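PDB 6WPN: substrate-binding protein from Synechococcus sp., which probably binds a sugar or oligosaccharide in the periplasm and hands it to a membrane transporter for uptake. Local coordinates for residues M300-P305 against E316-L321. Residues are numbered along the deposited sequence; the frame is centred on the assembly and turned at random.
Sequences MTLAVP and ELALFL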
loop_
_atom_site.group_PDB
_atom_site.type_symbol
_atom_site.label_atom_id
_atom_site.label_comp_id
_atom_site.label_asym_id
_atom_site.label_seq_id
_atom_site.Cartn_x
_atom_site.Cartn_y
_atom_site.Cartn_z
HETATM N N MSE A 300 -7.458 -2.384 -0.139
HETATM C CA MSE A 300 -8.101 -2.198 -1.434
HETATM C C MSE A 300 -9.604 -2.408 -1.306
HETATM O O MSE A 300 -10.047 -3.407 -0.743
HETATM C CB MSE A 300 -7.518 -3.160 -2.467
HETATM C CG MSE A 300 -6.021 -3.028 -2.634
HETATM SE SE MSE A 300 -5.502 -1.212 -3.100
HETATM C CE MSE A 300 -6.383 -1.068 -4.832
ATOM N N THR A 301 -10.391 -1.467 -1.826
ATOM C CA THR A 301 -11.840 -1.508 -1.687
ATOM C C THR A 301 -12.505 -1.361 -3.048
ATOM O O THR A 301 -11.863 -1.061 -4.059
ATOM C CB THR A 301 -12.358 -0.407 -0.752
ATOM O OG1 THR A 301 -12.034 0.877 -1.298
ATOM C CG2 THR A 301 -11.729 -0.538 0.626
ATOM N N LEU A 302 -13.813 -1.592 -3.061
ATOM C CA LEU A 302 -14.638 -1.431 -4.248
ATOM C C LEU A 302 -15.779 -0.487 -3.908
ATOM O O LEU A 302 -16.456 -0.680 -2.894
ATOM C CB LEU A 302 -15.176 -2.780 -4.732
ATOM C CG LEU A 302 -14.103 -3.751 -5.224
ATOM C CD1 LEU A 302 -14.740 -5.037 -5.717
ATOM C CD2 LEU A 302 -13.236 -3.112 -6.305
ATOM N N ALA A 303 -15.985 0.537 -4.738
ATOM C CA ALA A 303 -16.996 1.553 -4.480
ATOM C C ALA A 303 -17.927 1.686 -5.680
ATOM O O ALA A 303 -17.585 1.311 -6.805
ATOM C CB ALA A 303 -16.358 2.910 -4.155
ATOM N N VAL A 304 -19.113 2.234 -5.422
ATOM C CA VAL A 304 -20.135 2.432 -6.448
ATOM C C VAL A 304 -20.399 3.925 -6.626
ATOM O O VAL A 304 -20.996 4.561 -5.744
ATOM C CB VAL A 304 -21.430 1.684 -6.090
ATOM C CG1 VAL A 304 -22.475 1.867 -7.191
ATOM C CG2 VAL A 304 -21.147 0.214 -5.846
ATOM N N PRO A 305 -19.994 4.518 -7.749
ATOM C CA PRO A 305 -20.241 5.951 -7.965
ATOM C C PRO A 305 -21.723 6.286 -7.909
ATOM O O PRO A 305 -22.574 5.494 -8.318
ATOM C CB PRO A 305 -19.663 6.195 -9.363
ATOM C CG PRO A 305 -18.607 5.136 -9.505
ATOM C CD PRO A 305 -19.179 3.928 -8.825
ATOM N N GLU A 316 -24.187 -6.002 -6.132
ATOM C CA GLU A 316 -24.111 -7.452 -6.280
ATOM C C GLU A 316 -22.763 -7.881 -6.849
ATOM O O GLU A 316 -22.189 -8.884 -6.411
ATOM C CB GLU A 316 -25.250 -7.954 -7.170
ATOM C CG GLU A 316 -26.637 -7.763 -6.580
ATOM C CD GLU A 316 -27.610 -8.856 -6.999
ATOM O OE1 GLU A 316 -27.877 -9.756 -6.174
ATOM O OE2 GLU A 316 -28.085 -8.830 -8.160
ATOM N N LEU A 317 -22.237 -7.128 -7.820
ATOM C CA LEU A 317 -20.936 -7.467 -8.384
ATOM C C LEU A 317 -19.830 -7.292 -7.353
ATOM O O LEU A 317 -18.959 -8.158 -7.219
ATOM C CB LEU A 317 -20.660 -6.620 -9.624
ATOM C CG LEU A 317 -19.253 -6.725 -10.226
ATOM C CD1 LEU A 317 -18.950 -8.155 -10.670
ATOM C CD2 LEU A 317 -19.097 -5.757 -11.388
ATOM N N ALA A 318 -19.856 -6.188 -6.603
ATOM C CA ALA A 318 -18.840 -5.972 -5.580
ATOM C C ALA A 318 -18.907 -7.049 -4.504
ATOM O O ALA A 318 -17.870 -7.468 -3.973
ATOM C CB ALA A 318 -18.995 -4.581 -4.966
ATOM N N LEU A 319 -20.118 -7.503 -4.159
ATOM C CA LEU A 319 -20.258 -8.593 -3.194
ATOM C C LEU A 319 -19.780 -9.922 -3.771
ATOM O O LEU A 319 -19.182 -10.734 -3.055
ATOM C CB LEU A 319 -21.711 -8.707 -2.729
ATOM C CG LEU A 319 -22.250 -7.574 -1.853
ATOM C CD1 LEU A 319 -23.764 -7.654 -1.727
ATOM C CD2 LEU A 319 -21.601 -7.628 -0.485
ATOM N N PHE A 320 -20.034 -10.163 -5.059
ATOM C CA PHE A 320 -19.566 -11.394 -5.693
ATOM C C PHE A 320 -18.045 -11.440 -5.756
ATOM O O PHE A 320 -17.440 -12.484 -5.488
ATOM C CB PHE A 320 -20.169 -11.531 -7.092
ATOM C CG PHE A 320 -19.717 -12.762 -7.834
ATOM C CD1 PHE A 320 -20.276 -14.001 -7.559
ATOM C CD2 PHE A 320 -18.748 -12.675 -8.822
ATOM C CE1 PHE A 320 -19.868 -15.131 -8.247
ATOM C CE2 PHE A 320 -18.337 -13.801 -9.514
ATOM C CZ PHE A 320 -18.897 -15.032 -9.225
ATOM N N LEU A 321 -17.413 -10.324 -6.119
ATOM C CA LEU A 321 -15.958 -10.300 -6.209
ATOM C C LEU A 321 -15.309 -10.476 -4.845
ATOM O O LEU A 321 -14.165 -10.934 -4.759
ATOM C CB LEU A 321 -15.490 -8.989 -6.841
ATOM C CG LEU A 321 -15.712 -8.827 -8.345
ATOM C CD1 LEU A 321 -15.434 -7.393 -8.774
ATOM C CD2 LEU A 321 -14.848 -9.805 -9.128
#
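Leu302 lays its CD1 methyl over one turn of the helix 311-321, between Ala318 and Leu321. This is a strand packed against the helix that follows it, in the alpha/beta fold of a bacterial extracellular solute-binding protein. Strand 295-303 runs antiparallel to both 87-90 and 137-149 in the mixed sheet. Helix 311-321 lies over one face of that sheet, and ten residues link the two segments.

The contact is small, buried and wholly apolar. No hydrogen bond crosses it. Leu302 CA and Ala318 CA are 6.3 Å apart, a close approach that the short alanine side chain allows. Leu302 CB lies 4.2 Å from Ala318 CB. Leu302 CD1 reaches further along and comes within 4.2 Å of Ala318 CA. Ala318 and Leu321 are three residues apart, so both turn toward the strand.

In Leu302, CG stands anti to the carbonyl carbon (chi1 -65°), and the extended second torsion (chi2 -178°) carries CD1 out to the helix. Its CD2 branch points off from the helix. Leu321 also has CG anti to its carbonyl carbon, and the two leucines cross at about a right angle.

Around the contact, Leu302 also packs on Val87, Asn89 and Trp139, while Ala318 touches Ile137. Phe320 packs on Val48 and Leu55 of helix 42-55. Between the two leucines, the Leu302 CD1 methyl meets the Leu321 CD1 methyl at 3.9 Å.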